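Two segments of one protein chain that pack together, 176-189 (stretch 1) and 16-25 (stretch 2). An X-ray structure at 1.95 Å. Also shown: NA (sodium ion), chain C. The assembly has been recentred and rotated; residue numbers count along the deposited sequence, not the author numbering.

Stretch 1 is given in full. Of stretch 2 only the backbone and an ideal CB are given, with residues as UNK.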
ATOM      1  N   GLU A 176      -6.233 -16.557  -0.828  1.00 21.56           N
ATOM      2  CA  GLU A 176      -5.579 -17.326   0.262  1.00 23.62           C
ATOM      3  C   GLU A 176      -4.060 -17.478   0.092  1.00 21.18           C
ATOM      4  O   GLU A 176      -3.288 -17.268   1.024  1.00 19.12           O
ATOM      5  CB  GLU A 176      -6.237 -18.671   0.485  1.00 25.44           C
ATOM      6  CG  GLU A 176      -7.529 -18.540   1.274  1.00 26.99           C
ATOM      7  CD  GLU A 176      -8.346 -19.817   1.217  1.00 31.04           C
ATOM      8  OE1 GLU A 176      -9.014 -20.005   0.194  1.00 30.55           O
ATOM      9  OE2 GLU A 176      -8.273 -20.618   2.179  1.00 32.23           O
ATOM     10  N   GLY A 177      -3.646 -17.803  -1.116  1.00 17.97           N
ATOM     11  CA  GLY A 177      -2.251 -17.802  -1.398  1.00 21.55           C
ATOM     12  C   GLY A 177      -1.562 -16.458  -1.323  1.00 19.75           C
ATOM     13  O   GLY A 177      -0.391 -16.386  -0.973  1.00 19.66           O
ATOM     14  N   VAL A 178      -2.308 -15.392  -1.622  1.00 18.74           N
ATOM     15  CA  VAL A 178      -1.804 -14.059  -1.522  1.00 17.24           C
ATOM     16  C   VAL A 178      -1.646 -13.692  -0.034  1.00 19.49           C
ATOM     17  O   VAL A 178      -0.668 -13.060   0.378  1.00 18.64           O
ATOM     18  CB  VAL A 178      -2.772 -13.063  -2.193  1.00 16.16           C
ATOM     19  CG1 VAL A 178      -2.362 -11.684  -1.841  1.00 16.17           C
ATOM     20  CG2 VAL A 178      -2.708 -13.200  -3.701  1.00 16.12           C
ATOM     21  N   ILE A 179      -2.613 -14.107   0.773  1.00 17.32           N
ATOM     22  CA  ILE A 179      -2.571 -13.785   2.190  1.00 19.08           C
ATOM     23  C   ILE A 179      -1.455 -14.593   2.897  1.00 20.00           C
ATOM     24  O   ILE A 179      -0.638 -14.059   3.654  1.00 21.60           O
ATOM     25  CB  ILE A 179      -3.917 -14.045   2.800  1.00 17.22           C
ATOM     26  CG1 ILE A 179      -4.859 -12.891   2.431  1.00 20.42           C
ATOM     27  CG2 ILE A 179      -3.810 -14.231   4.323  1.00 18.75           C
ATOM     28  CD1 ILE A 179      -6.314 -13.179   2.794  1.00 19.55           C
ATOM     29  N   TRP A 180      -1.377 -15.869   2.616  1.00 20.32           N
ATOM     30  CA  TRP A 180      -0.338 -16.678   3.301  1.00 20.09           C
ATOM     31  C   TRP A 180       1.110 -16.379   2.865  1.00 21.20           C
ATOM     32  O   TRP A 180       1.978 -16.311   3.743  1.00 25.47           O
ATOM     33  CB  TRP A 180      -0.689 -18.125   3.233  1.00 20.33           C
ATOM     34  CG  TRP A 180      -1.861 -18.494   4.102  1.00 20.70           C
ATOM     35  CD1 TRP A 180      -3.062 -18.935   3.659  1.00 20.64           C
ATOM     36  CD2 TRP A 180      -1.956 -18.469   5.541  1.00 20.43           C
ATOM     37  NE1 TRP A 180      -3.898 -19.172   4.701  1.00 21.32           N
ATOM     38  CE2 TRP A 180      -3.254 -18.902   5.870  1.00 20.53           C
ATOM     39  CE3 TRP A 180      -1.077 -18.151   6.570  1.00 20.06           C
ATOM     40  CZ2 TRP A 180      -3.699 -19.007   7.171  1.00 21.61           C
ATOM     41  CZ3 TRP A 180      -1.515 -18.267   7.853  1.00 19.95           C
ATOM     42  CH2 TRP A 180      -2.789 -18.710   8.151  1.00 21.26           C
ATOM     43  N   THR A 181       1.359 -16.102   1.582  1.00 20.43           N
ATOM     44  CA  THR A 181       2.589 -15.421   1.187  1.00 22.75           C
ATOM     45  C   THR A 181       2.874 -14.060   1.873  1.00 23.17           C
ATOM     46  O   THR A 181       4.036 -13.780   2.236  1.00 20.56           O
ATOM     47  CB  THR A 181       2.737 -15.243  -0.352  1.00 22.38           C
ATOM     48  OG1 THR A 181       1.639 -14.509  -0.863  1.00 20.39           O
ATOM     49  CG2 THR A 181       2.830 -16.605  -1.062  1.00 23.74           C
ATOM     50  N   ASP A 182       1.835 -13.214   1.991  1.00 24.42           N
ATOM     51  CA  ASP A 182       1.911 -11.959   2.722  1.00 22.21           C
ATOM     52  C   ASP A 182       2.342 -12.141   4.174  1.00 20.61           C
ATOM     53  O   ASP A 182       3.056 -11.295   4.683  1.00 17.76           O
ATOM     54  CB  ASP A 182       0.592 -11.147   2.780  1.00 20.78           C
ATOM     55  CG  ASP A 182       0.247 -10.436   1.502  1.00 23.01           C
ATOM     56  OD1 ASP A 182       1.079 -10.369   0.584  1.00 19.51           O
ATOM     57  OD2 ASP A 182      -0.932  -9.938   1.392  1.00 21.08           O
ATOM     58  N   VAL A 183       1.909 -13.216   4.824  1.00 21.15           N
ATOM     59  CA  VAL A 183       2.227 -13.468   6.233  1.00 21.01           C
ATOM     60  C   VAL A 183       3.706 -13.727   6.348  1.00 21.00           C
ATOM     61  O   VAL A 183       4.388 -13.196   7.249  1.00 19.42           O
ATOM     62  CB  VAL A 183       1.424 -14.655   6.826  1.00 23.12           C
ATOM     63  CG1 VAL A 183       1.908 -15.076   8.217  1.00 24.74           C
ATOM     64  CG2 VAL A 183      -0.063 -14.351   6.869  1.00 22.57           C
ATOM     65  N   ILE A 184       4.230 -14.506   5.416  1.00 21.71           N
ATOM     66  CA  ILE A 184       5.657 -14.862   5.446  1.00 19.75           C
ATOM     67  C   ILE A 184       6.443 -13.592   5.100  1.00 20.62           C
ATOM     68  O   ILE A 184       7.476 -13.290   5.713  1.00 23.01           O
ATOM     69  CB  ILE A 184       5.998 -15.980   4.415  1.00 21.55           C
ATOM     70  CG1 ILE A 184       5.273 -17.299   4.757  1.00 23.33           C
ATOM     71  CG2 ILE A 184       7.519 -16.202   4.314  1.00 19.83           C
ATOM     72  CD1 ILE A 184       5.182 -18.254   3.569  1.00 24.05           C
ATOM     73  N   GLN A 185       5.959 -12.871   4.078  1.00 22.90           N
ATOM     74  CA  GLN A 185       6.694 -11.698   3.591  1.00 22.60           C
ATOM     75  C   GLN A 185       6.615 -10.601   4.595  1.00 21.04           C
ATOM     76  O   GLN A 185       7.588  -9.913   4.768  1.00 21.65           O
ATOM     77  CB  GLN A 185       6.181 -11.220   2.242  1.00 20.86           C
ATOM     78  CG  GLN A 185       6.421 -12.238   1.146  1.00 18.99           C
ATOM     79  CD  GLN A 185       5.538 -12.053  -0.025  1.00 20.87           C
ATOM     80  OE1 GLN A 185       4.396 -11.554   0.095  1.00 17.93           O
ATOM     81  NE2 GLN A 185       6.101 -12.343  -1.225  1.00 20.48           N
ATOM     82  N   GLY A 186       5.466 -10.470   5.260  1.00 22.35           N
ATOM     83  CA  GLY A 186       5.266  -9.488   6.315  1.00 23.22           C
ATOM     84  C   GLY A 186       6.196  -9.655   7.511  1.00 24.62           C
ATOM     85  O   GLY A 186       6.744  -8.677   8.085  1.00 23.96           O
ATOM     86  N   LEU A 187       6.379 -10.903   7.883  1.00 24.26           N
ATOM     87  CA  LEU A 187       7.196 -11.202   9.031  1.00 24.25           C
ATOM     88  C   LEU A 187       8.658 -11.155   8.616  1.00 22.15           C
ATOM     89  O   LEU A 187       9.485 -10.794   9.403  1.00 19.90           O
ATOM     90  CB  LEU A 187       6.802 -12.528   9.655  1.00 23.61           C
ATOM     91  CG  LEU A 187       5.363 -12.529  10.133  1.00 25.03           C
ATOM     92  CD1 LEU A 187       4.949 -13.921  10.531  1.00 25.71           C
ATOM     93  CD2 LEU A 187       5.149 -11.582  11.298  1.00 25.51           C
ATOM     94  N   LEU A 188       8.955 -11.491   7.370  1.00 22.77           N
ATOM     95  CA  LEU A 188      10.319 -11.425   6.858  1.00 24.23           C
ATOM     96  C   LEU A 188      10.838  -9.991   6.754  1.00 22.01           C
ATOM     97  O   LEU A 188      11.932  -9.721   7.136  1.00 24.65           O
ATOM     98  CB  LEU A 188      10.388 -12.150   5.467  1.00 25.14           C
ATOM     99  CG  LEU A 188      11.750 -12.155   4.778  1.00 27.03           C
ATOM    100  CD1 LEU A 188      12.784 -12.860   5.684  1.00 28.47           C
ATOM    101  CD2 LEU A 188      11.713 -12.862   3.421  1.00 27.58           C
ATOM    102  N   LEU A 189      10.048  -9.065   6.212  1.00 21.97           N
ATOM    103  CA  LEU A 189      10.467  -7.692   6.139  1.00 20.87           C
ATOM    104  C   LEU A 189      10.568  -7.077   7.531  1.00 21.16           C
ATOM    105  O   LEU A 189      11.438  -6.253   7.760  1.00 21.60           O
ATOM    106  CB  LEU A 189       9.574  -6.868   5.191  1.00 20.66           C
ATOM    107  CG  LEU A 189       8.161  -6.561   5.657  1.00 19.87           C
ATOM    108  CD1 LEU A 189       8.191  -5.346   6.632  1.00 21.92           C
ATOM    109  CD2 LEU A 189       7.214  -6.306   4.532  1.00 20.70           C
ATOM    110  N   UNK A  16      15.832 -19.535  -2.702  1.00 28.84           N
ATOM    111  CA  UNK A  16      15.043 -20.279  -1.735  1.00 28.87           C
ATOM    112  C   UNK A  16      13.758 -19.551  -1.334  1.00 26.30           C
ATOM    113  O   UNK A  16      12.670 -20.162  -1.253  1.00 25.45           O
ATOM    114  CB  UNK A  16      15.887 -20.560  -0.490  1.00 28.87           C
ATOM    115  N   UNK A  17      13.889 -18.271  -1.039  1.00 24.20           N
ATOM    116  CA  UNK A  17      12.729 -17.449  -0.711  1.00 25.27           C
ATOM    117  C   UNK A  17      11.694 -17.438  -1.871  1.00 24.77           C
ATOM    118  O   UNK A  17      10.477 -17.635  -1.680  1.00 23.75           O
ATOM    119  CB  UNK A  17      13.182 -16.023  -0.390  1.00 25.27           C
ATOM    120  N   UNK A  18      12.189 -17.219  -3.080  1.00 24.82           N
ATOM    121  CA  UNK A  18      11.312 -17.226  -4.286  1.00 24.30           C
ATOM    122  C   UNK A  18      10.609 -18.563  -4.544  1.00 23.56           C
ATOM    123  O   UNK A  18       9.415 -18.593  -4.915  1.00 27.26           O
ATOM    124  CB  UNK A  18      12.139 -16.866  -5.522  1.00 24.30           C
ATOM    125  N   UNK A  19      11.331 -19.676  -4.348  1.00 24.74           N
ATOM    126  CA  UNK A  19      10.780 -20.989  -4.487  1.00 22.83           C
ATOM    127  C   UNK A  19       9.738 -21.231  -3.413  1.00 24.56           C
ATOM    128  O   UNK A  19       8.743 -21.901  -3.647  1.00 24.99           O
ATOM    129  CB  UNK A  19      11.885 -22.046  -4.426  1.00 22.83           C
ATOM    130  N   UNK A  20       9.958 -20.708  -2.206  1.00 22.50           N
ATOM    131  CA  UNK A  20       8.990 -20.905  -1.138  1.00 22.70           C
ATOM    132  C   UNK A  20       7.655 -20.185  -1.455  1.00 22.81           C
ATOM    133  O   UNK A  20       6.569 -20.648  -1.082  1.00 25.13           O
ATOM    134  CB  UNK A  20       9.568 -20.402   0.186  1.00 22.70           C
ATOM    135  N   UNK A  21       7.744 -19.029  -2.095  1.00 23.00           N
ATOM    136  CA  UNK A  21       6.547 -18.217  -2.464  1.00 23.80           C
ATOM    137  C   UNK A  21       5.766 -18.941  -3.523  1.00 23.95           C
ATOM    138  O   UNK A  21       4.561 -19.098  -3.393  1.00 23.08           O
ATOM    139  CB  UNK A  21       6.937 -16.825  -2.964  1.00 23.80           C
ATOM    140  N   UNK A  22       6.419 -19.432  -4.576  1.00 25.63           N
ATOM    141  CA  UNK A  22       5.736 -20.273  -5.569  1.00 24.90           C
ATOM    142  C   UNK A  22       5.109 -21.539  -5.001  1.00 26.77           C
ATOM    143  O   UNK A  22       4.020 -21.964  -5.408  1.00 26.06           O
ATOM    144  CB  UNK A  22       6.726 -20.666  -6.668  1.00 24.90           C
ATOM    145  N   UNK A  23       5.763 -22.159  -4.026  1.00 30.30           N
ATOM    146  CA  UNK A  23       5.215 -23.402  -3.470  1.00 30.56           C
ATOM    147  C   UNK A  23       3.937 -23.153  -2.649  1.00 30.09           C
ATOM    148  O   UNK A  23       2.975 -23.936  -2.726  1.00 28.08           O
ATOM    149  CB  UNK A  23       6.266 -24.088  -2.596  1.00 30.56           C
ATOM    150  N   UNK A  24       3.924 -22.090  -1.847  1.00 26.55           N
ATOM    151  CA  UNK A  24       2.674 -21.640  -1.207  1.00 27.96           C
ATOM    152  C   UNK A  24       1.525 -21.447  -2.245  1.00 27.95           C
ATOM    153  O   UNK A  24       0.419 -21.973  -2.078  1.00 27.50           O
ATOM    154  CB  UNK A  24       2.924 -20.330  -0.458  1.00 27.96           C
ATOM    155  N   UNK A  25       1.806 -20.738  -3.333  1.00 28.05           N
ATOM    156  CA  UNK A  25       0.834 -20.596  -4.452  1.00 27.93           C
ATOM    157  C   UNK A  25       0.274 -21.907  -5.016  1.00 28.06           C
ATOM    158  O   UNK A  25      -0.946 -22.054  -5.255  1.00 25.86           O
ATOM    159  CB  UNK A  25       1.502 -19.834  -5.599  1.00 27.93           C
TER
HETATM  160 NA    NA C 502      -0.284  -9.440  -0.794  1.00 38.95          NA

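The two helices run nearly antiparallel, their N-to-C directions 149° apart and their axes 9.3 Å apart at closest approach. Stretch 1 therefore offers its later residues to the start of stretch 2 and its earlier residues to the end, and the CA atoms come nearest where Gly177 leaves room.

At 16 an ideal CB would find nothing of stretch 1 within 5.5 Å, and the helical angles (-62/-47) suit nearly any residue. The deposited residue is Gly16, which takes no part in the contact.

Position 17 points toward stretch 1, but its ideal CB is still 5.2 Å from Leu188 CD2. A short side chain would fall well short of the amide of Gln185. Met or Leu could serve Leu188, but meeting Gln185 NE2, a donor 8.0 Å from the ideal CB, needs a long side chain with an acceptor at its tip, for which Tyr is well suited. It is Tyr17, with chi1 t. Gln185 NE2 donates a hydrogen bond to Tyr17 OH at 2.8 Å, approaching at the ring edge, while Leu188 CD2 lies 3.9 Å from Tyr17 CD1. One residue thus pairs the polar and the apolar offerings of stretch 1.

Positions 18 and 19 both have their CB out of reach, so stretch 1 sets little constraint beyond a liking for helix; Leu18 and Ala19 occupy them.

At 20 the CB points sideways with no atom of stretch 1 within 5.5 Å. A small residue is enough, and a longer one might reach round; Ala20 stops short of contact.

Position 21 also points sideways, yet its ideal CB is 4.5 Å from Thr181 CG2 and 4.9 Å from Gln185 NE2, with Ile184 farther along. A flexible, largely apolar chain that can bend back over this surface would suit: Met, Leu or perhaps Gln. The residue is Met21, present as selenomethionine. With chi1 and chi2 both m, its end comes nearer stretch 1: SE is 4.0 Å from Thr181 CB and 3.7 Å from Gln185 NE2, and CE reaches 3.7 Å from Ile184 CG2. It has the largest area covered by the other stretch, 74 Å².

The CB at 22 points away and that at 23 is out of reach, leaving both choices to other surroundings. Leu22 and Leu23 fill them.

Position 24 points toward stretch 1 at close range: its ideal CB is 3.8 Å from Thr181 CG2 and 5.1 Å from Ile184 CD1. The space favours a compact side chain, such as Ala or Val, or Thr if its hydroxyl finds a partner. Val24, chi1 t, spreads two branches: CG1 packs 3.7 Å from Thr181 CG2 and 4.2 Å from Trp180 CB, whereas CG2 lies 3.9 Å from Ile184 CD1.

At 25 the CA is 5.2 Å from that of Gly177, the closest CA-to-CA approach, and a CB would point sideways, clear of stretch 1. Stretch 1 would tolerate a small residue here and does not itself exclude a larger one. Gly25 is deposited, so the nearest CA pair of the contact is formed by two glycines.

Stretch 2 16-25: GYLAAMLLVG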
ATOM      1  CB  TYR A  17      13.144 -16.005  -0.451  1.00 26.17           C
ATOM      2  CG  TYR A  17      11.984 -14.999  -0.766  1.00 22.37           C
ATOM      3  CD1 TYR A  17      10.955 -14.789   0.147  1.00 23.04           C
ATOM      4  CD2 TYR A  17      11.934 -14.334  -1.945  1.00 22.21           C
ATOM      5  CE1 TYR A  17       9.923 -13.895  -0.111  1.00 23.77           C
ATOM      6  CE2 TYR A  17      10.889 -13.421  -2.234  1.00 25.09           C
ATOM      7  CZ  TYR A  17       9.872 -13.224  -1.321  1.00 22.29           C
ATOM      8  OH  TYR A  17       8.834 -12.355  -1.573  1.00 24.78           O
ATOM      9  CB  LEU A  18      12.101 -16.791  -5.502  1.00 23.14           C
ATOM     10  CG  LEU A  18      12.645 -15.378  -5.524  1.00 23.69           C
ATOM     11  CD1 LEU A  18      13.567 -15.110  -6.720  1.00 22.83           C
ATOM     12  CD2 LEU A  18      11.481 -14.376  -5.588  1.00 26.06           C
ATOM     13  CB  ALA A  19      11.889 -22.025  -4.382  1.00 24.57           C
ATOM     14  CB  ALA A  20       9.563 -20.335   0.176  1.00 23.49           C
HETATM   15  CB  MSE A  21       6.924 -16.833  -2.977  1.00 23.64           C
HETATM   16  CG  MSE A  21       7.518 -15.843  -1.976  1.00 25.18           C
HETATM   17 SE   MSE A  21       6.716 -15.826  -0.179  1.00 30.90          SE
HETATM   18  CE  MSE A  21       7.682 -17.266   0.756  1.00 27.04           C
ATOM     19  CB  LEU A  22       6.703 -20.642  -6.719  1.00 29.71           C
ATOM     20  CG  LEU A  22       7.123 -19.474  -7.641  1.00 32.05           C
ATOM     21  CD1 LEU A  22       8.474 -19.729  -8.349  1.00 32.49           C
ATOM     22  CD2 LEU A  22       6.014 -19.155  -8.616  1.00 32.08           C
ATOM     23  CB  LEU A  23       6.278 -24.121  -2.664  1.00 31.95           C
ATOM     24  CG  LEU A  23       7.413 -24.817  -3.462  1.00 31.25           C
ATOM     25  CD1 LEU A  23       8.560 -25.052  -2.512  1.00 30.30           C
ATOM     26  CD2 LEU A  23       6.924 -26.147  -4.010  1.00 33.98           C
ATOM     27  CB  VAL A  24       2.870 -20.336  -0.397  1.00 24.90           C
ATOM     28  CG1 VAL A  24       1.542 -19.878   0.159  1.00 23.78           C
ATOM     29  CG2 VAL A  24       3.844 -20.583   0.737  1.00 25.98           C
TER
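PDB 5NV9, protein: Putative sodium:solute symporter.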